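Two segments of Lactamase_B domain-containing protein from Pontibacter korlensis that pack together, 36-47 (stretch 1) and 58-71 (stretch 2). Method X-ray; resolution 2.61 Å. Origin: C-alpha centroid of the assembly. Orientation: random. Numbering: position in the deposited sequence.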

# COMPACT_ATOMS: atom_id res chain seq x y z
N LEU B 36 -4.44 -7.06 10.15
CA LEU B 36 -5.14 -7.59 8.98
C LEU B 36 -6.52 -8.11 9.38
O LEU B 36 -6.72 -8.61 10.50
N ILE B 37 -7.44 -8.00 8.44
CA ILE B 37 -8.68 -8.77 8.43
C ILE B 37 -8.66 -9.60 7.16
O ILE B 37 -8.29 -9.09 6.10
N VAL B 38 -8.98 -10.88 7.29
CA VAL B 38 -9.10 -11.78 6.15
C VAL B 38 -10.50 -12.39 6.14
O VAL B 38 -10.94 -12.98 7.13
N SER B 39 -11.17 -12.25 5.00
CA SER B 39 -12.51 -12.78 4.81
C SER B 39 -12.41 -14.15 4.15
O SER B 39 -11.62 -14.33 3.22
N THR B 40 -13.16 -15.12 4.66
CA THR B 40 -13.16 -16.47 4.11
C THR B 40 -14.60 -16.87 3.88
O THR B 40 -15.53 -16.13 4.22
N LYS B 41 -14.78 -18.01 3.23
CA LYS B 41 -16.13 -18.47 2.99
C LYS B 41 -16.82 -18.86 4.27
O LYS B 41 -18.04 -19.01 4.26
N GLU B 42 -16.09 -18.94 5.39
CA GLU B 42 -16.64 -19.51 6.62
C GLU B 42 -16.42 -18.63 7.83
O GLU B 42 -16.47 -19.11 8.96
N GLY B 43 -16.14 -17.35 7.64
CA GLY B 43 -15.88 -16.43 8.73
C GLY B 43 -14.63 -15.62 8.47
O GLY B 43 -13.88 -15.85 7.53
N ALA B 44 -14.41 -14.66 9.37
CA ALA B 44 -13.31 -13.72 9.24
C ALA B 44 -12.20 -14.06 10.22
O ALA B 44 -12.44 -14.57 11.32
N VAL B 45 -10.98 -13.81 9.80
CA VAL B 45 -9.81 -13.97 10.65
C VAL B 45 -9.25 -12.61 10.97
O VAL B 45 -9.18 -11.73 10.11
N LEU B 46 -8.86 -12.45 12.23
CA LEU B 46 -8.34 -11.22 12.78
C LEU B 46 -6.87 -11.44 13.08
O LEU B 46 -6.52 -12.38 13.81
N ILE B 47 -6.01 -10.68 12.44
CA ILE B 47 -4.59 -10.69 12.76
C ILE B 47 -4.31 -9.36 13.45
O ILE B 47 -4.30 -8.30 12.81
N GLU B 58 -14.80 -0.75 17.52
CA GLU B 58 -15.01 -0.24 16.16
C GLU B 58 -14.70 -1.30 15.12
O GLU B 58 -15.47 -1.52 14.18
N LEU B 59 -13.55 -1.96 15.25
CA LEU B 59 -13.18 -3.01 14.32
C LEU B 59 -14.25 -4.10 14.28
O LEU B 59 -14.69 -4.51 13.21
N LEU B 60 -14.70 -4.57 15.44
CA LEU B 60 -15.76 -5.56 15.41
C LEU B 60 -17.00 -5.00 14.72
O LEU B 60 -17.54 -5.62 13.79
N THR B 61 -17.44 -3.80 15.10
CA THR B 61 -18.62 -3.24 14.46
C THR B 61 -18.43 -3.15 12.95
O THR B 61 -19.33 -3.48 12.17
N TRP B 62 -17.25 -2.74 12.50
CA TRP B 62 -17.00 -2.68 11.06
C TRP B 62 -17.19 -4.05 10.41
O TRP B 62 -17.90 -4.17 9.40
N ILE B 63 -16.54 -5.08 10.97
CA ILE B 63 -16.61 -6.43 10.40
C ILE B 63 -18.05 -6.88 10.26
O ILE B 63 -18.43 -7.48 9.25
N LYS B 64 -18.88 -6.59 11.28
CA LYS B 64 -20.27 -7.02 11.25
C LYS B 64 -21.09 -6.25 10.22
O LYS B 64 -22.05 -6.80 9.66
N THR B 65 -20.75 -4.99 9.94
CA THR B 65 -21.53 -4.20 8.98
C THR B 65 -21.15 -4.52 7.53
O THR B 65 -22.02 -4.63 6.67
N ASN B 66 -19.85 -4.68 7.26
CA ASN B 66 -19.36 -4.76 5.89
C ASN B 66 -19.05 -6.18 5.43
O ASN B 66 -19.42 -6.57 4.33
N LEU B 67 -18.42 -7.00 6.26
CA LEU B 67 -18.25 -8.40 5.92
C LEU B 67 -19.46 -9.24 6.30
O LEU B 67 -19.59 -10.36 5.81
N LYS B 68 -20.33 -8.73 7.19
CA LYS B 68 -21.53 -9.42 7.65
C LYS B 68 -21.26 -10.91 7.92
O LYS B 68 -22.00 -11.79 7.47
N GLN B 69 -20.17 -11.19 8.65
CA GLN B 69 -19.84 -12.55 9.09
C GLN B 69 -19.13 -12.50 10.44
O GLN B 69 -18.54 -11.46 10.80
N PRO B 70 -19.20 -13.57 11.24
CA PRO B 70 -18.49 -13.57 12.52
C PRO B 70 -16.98 -13.75 12.35
O PRO B 70 -16.49 -14.32 11.38
N VAL B 71 -16.26 -13.28 13.38
CA VAL B 71 -14.81 -13.46 13.48
C VAL B 71 -14.58 -14.83 14.10
O VAL B 71 -15.02 -15.09 15.22

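Which side chains of the hairpin face the helix? In stretch 1 the strand residues alternate: Ile37, Ser39 (t) and Leu46 (chi1 -149°, between wells) point toward stretch 2, while Val38 and Val45 point away. From stretch 2, Leu59 (t, p), Trp62 (chi1 t), Ile63 (chi1 m) and Leu67 (m, p) point back.

What fills the hollow between them? Ile37 (m, t) is the central bump. Its CD1 lies 3.4 Å from Leu59 CD1 and 3.7 Å from Trp62 CZ3, and its CG2 meets Ile63 CD1 at 3.9 Å and Leu67 CD2 at 4.0 Å, so one branched side chain reaches four residues of stretch 2. Leu46 packs beside it: its CD1 sits 4.1 Å from both Leu59 CD2 and Ile63 CD1, and its CB touches Val71 CG1 at 3.9 Å.

How does Ala44 meet the chain after the helix? Its CA lies 4.5 Å from Val71 CA in a parallel bridge, and Ala44 N donates to Pro70 O at 2.9 Å. Its CB still contacts Leu67 CD2 at 4.0 Å.

How is the polar end closed? Gln69 (chi1 p, chi2 t) reaches into the turn end of the hairpin. Its OE1 accepts from Ser39 OG at 2.6 Å, and its NE2 donates to Thr40 O at 3.1 Å, so the amide's oxygen and nitrogen each find a partner in stretch 1.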

# COMPACT_ATOMS: atom_id res chain seq x y z
CB LEU B 36 -4.40 -8.74 8.33
CG LEU B 36 -3.12 -8.49 7.56
CD1 LEU B 36 -2.73 -9.78 6.80
CD2 LEU B 36 -3.34 -7.33 6.62
CB ILE B 37 -9.94 -7.89 8.48
CG1 ILE B 37 -9.71 -6.66 9.34
CG2 ILE B 37 -11.15 -8.71 8.91
CD1 ILE B 37 -10.83 -5.68 9.28
CB VAL B 38 -7.99 -12.84 6.15
CG1 VAL B 38 -8.11 -13.70 4.90
CG2 VAL B 38 -6.66 -12.10 6.13
CB SER B 39 -13.37 -11.83 3.97
OG SER B 39 -14.73 -12.23 4.02
CB THR B 40 -12.44 -17.52 5.00
OG1 THR B 40 -13.32 -18.00 6.01
CG2 THR B 40 -11.21 -16.93 5.68
CB LYS B 41 -16.13 -19.68 2.05
CG LYS B 41 -15.69 -19.33 0.63
CD LYS B 41 -15.46 -20.57 -0.25
CE LYS B 41 -14.06 -20.54 -0.85
NZ LYS B 41 -13.74 -19.18 -1.39
CB GLU B 42 -16.06 -20.91 6.91
CG GLU B 42 -16.69 -22.01 6.09
CD GLU B 42 -18.19 -21.82 5.89
OE1 GLU B 42 -18.93 -21.71 6.89
OE2 GLU B 42 -18.64 -21.79 4.72
CB ALA B 44 -13.77 -12.27 9.44
CB VAL B 45 -8.74 -14.87 10.03
CG1 VAL B 45 -7.46 -14.76 10.83
CG2 VAL B 45 -9.27 -16.26 10.01
CB LEU B 46 -9.10 -10.86 14.05
CG LEU B 46 -9.24 -9.40 14.36
CD1 LEU B 46 -9.56 -8.70 13.05
CD2 LEU B 46 -10.35 -9.28 15.35
CB ILE B 47 -3.70 -10.89 11.52
CG1 ILE B 47 -4.14 -12.15 10.77
CG2 ILE B 47 -2.23 -11.00 11.93
CD1 ILE B 47 -4.10 -13.37 11.59
CB GLU B 58 -14.18 1.02 15.93
CG GLU B 58 -14.73 2.25 16.64
CD GLU B 58 -13.84 3.50 16.52
OE1 GLU B 58 -14.28 4.60 16.94
OE2 GLU B 58 -12.70 3.40 16.02
CB LEU B 59 -11.81 -3.58 14.71
CG LEU B 59 -11.16 -4.75 13.95
CD1 LEU B 59 -11.30 -4.57 12.46
CD2 LEU B 59 -9.70 -4.83 14.31
CB LEU B 60 -16.07 -6.05 16.83
CG LEU B 60 -14.88 -6.84 17.42
CD1 LEU B 60 -15.04 -7.13 18.91
CD2 LEU B 60 -14.59 -8.11 16.65
CB THR B 61 -18.95 -1.87 15.06
OG1 THR B 61 -18.98 -1.98 16.49
CG2 THR B 61 -20.29 -1.39 14.59
CB TRP B 62 -15.59 -2.16 10.81
CG TRP B 62 -15.34 -1.95 9.35
CD1 TRP B 62 -15.58 -0.82 8.63
CD2 TRP B 62 -14.82 -2.91 8.43
NE1 TRP B 62 -15.23 -1.01 7.31
CE2 TRP B 62 -14.76 -2.28 7.16
CE3 TRP B 62 -14.39 -4.24 8.56
CZ2 TRP B 62 -14.30 -2.93 6.03
CZ3 TRP B 62 -13.93 -4.89 7.43
CH2 TRP B 62 -13.88 -4.23 6.17
CB ILE B 63 -15.78 -7.41 11.24
CG1 ILE B 63 -14.31 -7.32 10.85
CG2 ILE B 63 -16.24 -8.84 11.04
CD1 ILE B 63 -13.37 -7.61 11.94
CB LYS B 64 -20.85 -6.89 12.66
CG LYS B 64 -22.30 -7.25 12.72
CD LYS B 64 -22.70 -7.98 13.93
CE LYS B 64 -23.85 -8.91 13.62
NZ LYS B 64 -23.43 -10.34 13.66
CB THR B 65 -21.32 -2.72 9.23
OG1 THR B 65 -21.95 -2.33 10.44
CG2 THR B 65 -21.88 -1.90 8.07
CB ASN B 66 -18.13 -3.87 5.75
CG ASN B 66 -18.38 -2.47 6.26
OD1 ASN B 66 -17.76 -2.02 7.21
ND2 ASN B 66 -19.33 -1.79 5.66
CB LEU B 67 -17.03 -8.99 6.62
CG LEU B 67 -15.66 -8.71 6.02
CD1 LEU B 67 -15.48 -7.27 5.83
CD2 LEU B 67 -14.59 -9.26 6.99
CB LYS B 68 -22.67 -9.25 6.64
CG LYS B 68 -22.82 -7.80 6.12
CD LYS B 68 -23.61 -7.77 4.86
CE LYS B 68 -24.99 -7.18 5.13
NZ LYS B 68 -25.84 -7.96 6.14
CB GLN B 69 -18.96 -13.29 8.05
CG GLN B 69 -17.49 -12.90 8.03
CD GLN B 69 -16.76 -13.28 6.73
OE1 GLN B 69 -15.78 -12.64 6.35
NE2 GLN B 69 -17.24 -14.34 6.06
CB PRO B 70 -19.11 -14.77 13.26
CG PRO B 70 -19.63 -15.64 12.21
CD PRO B 70 -20.11 -14.72 11.12
CB VAL B 71 -14.16 -12.35 14.34
CG1 VAL B 71 -12.63 -12.54 14.43
CG2 VAL B 71 -14.48 -10.97 13.83